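Local atomic coordinates of msDPBB_sym2 protein (Synthetic construct, PDB entry 7DWW), a protein that is a computationally designed double-psi beta-barrel with a repeated sequence, probably made to recreate the core fold of RNA polymerase, with no natural function assigned. Residues E27-L31 with L32-V36. Residues are numbered along the deposited sequence; the frame is centred on the assembly and turned at random.
Sequences ELMRL and LGVKV
The carbonyl O of Met29 takes two backbone bonds, from Val34 N at 3.0 Å and from Gly33 N at 2.9 Å, where helix 26-32 ends in a Schellman motif. The two donors arrive from opposite faces of the carbonyl plane; the Val34 N-H points nearly straight at the oxygen (164°), whereas that of Gly33 is bent. Gly33 N also makes a weak bond, at 3.0 Å, to Arg30 O. One residue earlier, Leu32 N closes the last regular helical turn on Leu28 O at 2.9 Å, in a nearly straight bond. Gly33 suits the turn because its positive phi (86°) would press a side chain's CB against the preceding carbonyl.

Beyond the turn the chain heads for strand 39-43 of the double-psi barrel. Lys35 starts out away from the helix, and its amine forms a salt bridge with Asp38. At the helix end, Leu32 lies buried against Met24 and Ile85. Val34, beta-branched in an extended backbone, directs CG2 to Met29 CB at 3.9 Å and sets a methyl beside the carbonyl oxygen that accepts both hydrogen bonds. Met29 also touches Val52 and Leu54, so the helix is packed onto strand 47-54. The unbranched Met29 chain runs out extended, then bends at its last torsion (chi3 58°), which lays CE against the Lys35-Val36 peptide, 3.6 Å from Val36 N, and 4.2 Å from Val36 CG2.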
ATOM      1  N   GLU A  27       7.217  -8.286  -6.351  1.00 33.41           N
ATOM      2  CA  GLU A  27       8.612  -8.054  -5.981  1.00 39.28           C
ATOM      3  C   GLU A  27       8.711  -7.224  -4.710  1.00 37.91           C
ATOM      4  O   GLU A  27       9.557  -7.489  -3.843  1.00 33.59           O
ATOM      5  CB  GLU A  27       9.371  -7.378  -7.122  1.00 42.98           C
ATOM      6  CG  GLU A  27       9.754  -8.341  -8.187  1.00 59.86           C
ATOM      7  CD  GLU A  27      10.618  -7.715  -9.251  1.00 70.08           C
ATOM      8  OE1 GLU A  27      11.366  -6.770  -8.938  1.00 68.44           O
ATOM      9  OE2 GLU A  27      10.519  -8.162 -10.406  1.00 77.82           O
ATOM     10  N   LEU A  28       7.885  -6.186  -4.621  1.00 30.94           N
ATOM     11  CA  LEU A  28       7.965  -5.297  -3.475  1.00 31.11           C
ATOM     12  C   LEU A  28       7.478  -5.998  -2.204  1.00 27.97           C
ATOM     13  O   LEU A  28       8.082  -5.848  -1.129  1.00 28.11           O
ATOM     14  CB  LEU A  28       7.171  -4.024  -3.759  1.00 26.20           C
ATOM     15  CG  LEU A  28       7.366  -2.919  -2.733  1.00 33.07           C
ATOM     16  CD1 LEU A  28       8.821  -2.599  -2.559  1.00 36.36           C
ATOM     17  CD2 LEU A  28       6.559  -1.683  -3.125  1.00 35.01           C
ATOM     18  N   MET A  29       6.385  -6.777  -2.306  1.00 25.24           N
ATOM     19  CA  MET A  29       5.954  -7.584  -1.159  1.00 28.22           C
ATOM     20  C   MET A  29       7.039  -8.552  -0.732  1.00 31.05           C
ATOM     21  O   MET A  29       7.241  -8.766   0.463  1.00 30.03           O
ATOM     22  CB  MET A  29       4.681  -8.380  -1.478  1.00 23.13           C
ATOM     23  CG  MET A  29       3.459  -7.489  -1.793  1.00 23.95           C
ATOM     24  SD  MET A  29       1.977  -8.474  -2.079  1.00 28.84           S
ATOM     25  CE  MET A  29       1.915  -9.359  -0.511  1.00 25.83           C
ATOM     26  N   ARG A  30       7.737  -9.176  -1.697  1.00 33.88           N
ATOM     27  CA  ARG A  30       8.784 -10.143  -1.348  1.00 34.50           C
ATOM     28  C   ARG A  30       9.907  -9.466  -0.575  1.00 37.38           C
ATOM     29  O   ARG A  30      10.378  -9.981   0.452  1.00 38.74           O
ATOM     30  CB  ARG A  30       9.355 -10.803  -2.602  1.00 41.72           C
ATOM     31  CG  ARG A  30       8.655 -12.031  -3.095  1.00 50.63           C
ATOM     32  CD  ARG A  30       9.256 -12.510  -4.410  1.00 56.34           C
ATOM     33  NE  ARG A  30      10.274 -13.536  -4.203  1.00 68.46           N
ATOM     34  CZ  ARG A  30      10.173 -14.789  -4.646  1.00 67.75           C
ATOM     35  NH1 ARG A  30       9.091 -15.168  -5.316  1.00 66.57           N
ATOM     36  NH2 ARG A  30      11.147 -15.656  -4.413  1.00 70.22           N
ATOM     37  N   LEU A  31      10.319  -8.295  -1.051  1.00 33.41           N
ATOM     38  CA  LEU A  31      11.373  -7.528  -0.395  1.00 40.28           C
ATOM     39  C   LEU A  31      10.967  -7.124   1.015  1.00 36.35           C
ATOM     40  O   LEU A  31      11.757  -7.267   1.962  1.00 37.99           O
ATOM     41  CB  LEU A  31      11.705  -6.286  -1.222  1.00 38.52           C
ATOM     42  CG  LEU A  31      13.017  -5.635  -0.844  1.00 40.96           C
ATOM     43  CD1 LEU A  31      14.167  -6.493  -1.318  1.00 43.27           C
ATOM     44  CD2 LEU A  31      13.044  -4.249  -1.493  1.00 41.86           C
ATOM     45  N   LEU A  32       9.739  -6.606   1.173  1.00 34.36           N
ATOM     46  CA  LEU A  32       9.253  -6.282   2.515  1.00 32.37           C
ATOM     47  C   LEU A  32       9.120  -7.516   3.397  1.00 33.57           C
ATOM     48  O   LEU A  32       9.270  -7.412   4.624  1.00 33.67           O
ATOM     49  CB  LEU A  32       7.907  -5.588   2.456  1.00 29.05           C
ATOM     50  CG  LEU A  32       7.252  -5.122   3.758  1.00 29.77           C
ATOM     51  CD1 LEU A  32       8.213  -4.166   4.507  1.00 36.57           C
ATOM     52  CD2 LEU A  32       5.955  -4.405   3.406  1.00 31.16           C
ATOM     53  N   GLY A  33       8.913  -8.667   2.778  1.00 32.64           N
ATOM     54  CA  GLY A  33       8.764  -9.913   3.547  1.00 32.61           C
ATOM     55  C   GLY A  33       7.331 -10.119   4.001  1.00 33.09           C
ATOM     56  O   GLY A  33       7.128 -10.612   5.089  1.00 32.89           O
ATOM     57  N   VAL A  34       6.372  -9.698   3.195  1.00 28.32           N
ATOM     58  CA  VAL A  34       4.949  -9.931   3.549  1.00 29.61           C
ATOM     59  C   VAL A  34       4.355 -10.848   2.492  1.00 27.71           C
ATOM     60  O   VAL A  34       4.859 -10.920   1.399  1.00 28.84           O
ATOM     61  CB  VAL A  34       4.127  -8.635   3.618  1.00 28.20           C
ATOM     62  CG1 VAL A  34       4.492  -7.784   4.812  1.00 29.86           C
ATOM     63  CG2 VAL A  34       4.233  -7.861   2.332  1.00 25.11           C
ATOM     64  N   LYS A  35       3.313 -11.539   2.898  1.00 26.53           N
ATOM     65  CA  LYS A  35       2.530 -12.407   1.997  1.00 29.79           C
ATOM     66  C   LYS A  35       1.116 -11.824   1.938  1.00 26.51           C
ATOM     67  O   LYS A  35       0.764 -11.014   2.772  1.00 24.76           O
ATOM     68  CB  LYS A  35       2.483 -13.840   2.531  1.00 29.88           C
ATOM     69  CG  LYS A  35       1.737 -13.993   3.839  1.00 30.69           C
ATOM     70  CD  LYS A  35       1.824 -15.369   4.425  1.00 39.85           C
ATOM     71  CE  LYS A  35       1.105 -15.466   5.747  1.00 39.69           C
ATOM     72  NZ  LYS A  35       1.822 -14.722   6.794  1.00 39.10           N
ATOM     73  N   VAL A  36       0.330 -12.287   0.980  1.00 26.08           N
ATOM     74  CA  VAL A  36      -1.049 -11.765   0.824  1.00 27.08           C
ATOM     75  C   VAL A  36      -1.830 -11.906   2.131  1.00 29.95           C
ATOM     76  O   VAL A  36      -1.783 -12.962   2.727  1.00 29.12           O
ATOM     77  CB  VAL A  36      -1.740 -12.456  -0.356  1.00 29.96           C
ATOM     78  CG1 VAL A  36      -3.219 -12.147  -0.400  1.00 30.07           C
ATOM     79  CG2 VAL A  36      -1.068 -12.077  -1.651  1.00 29.60           C
TER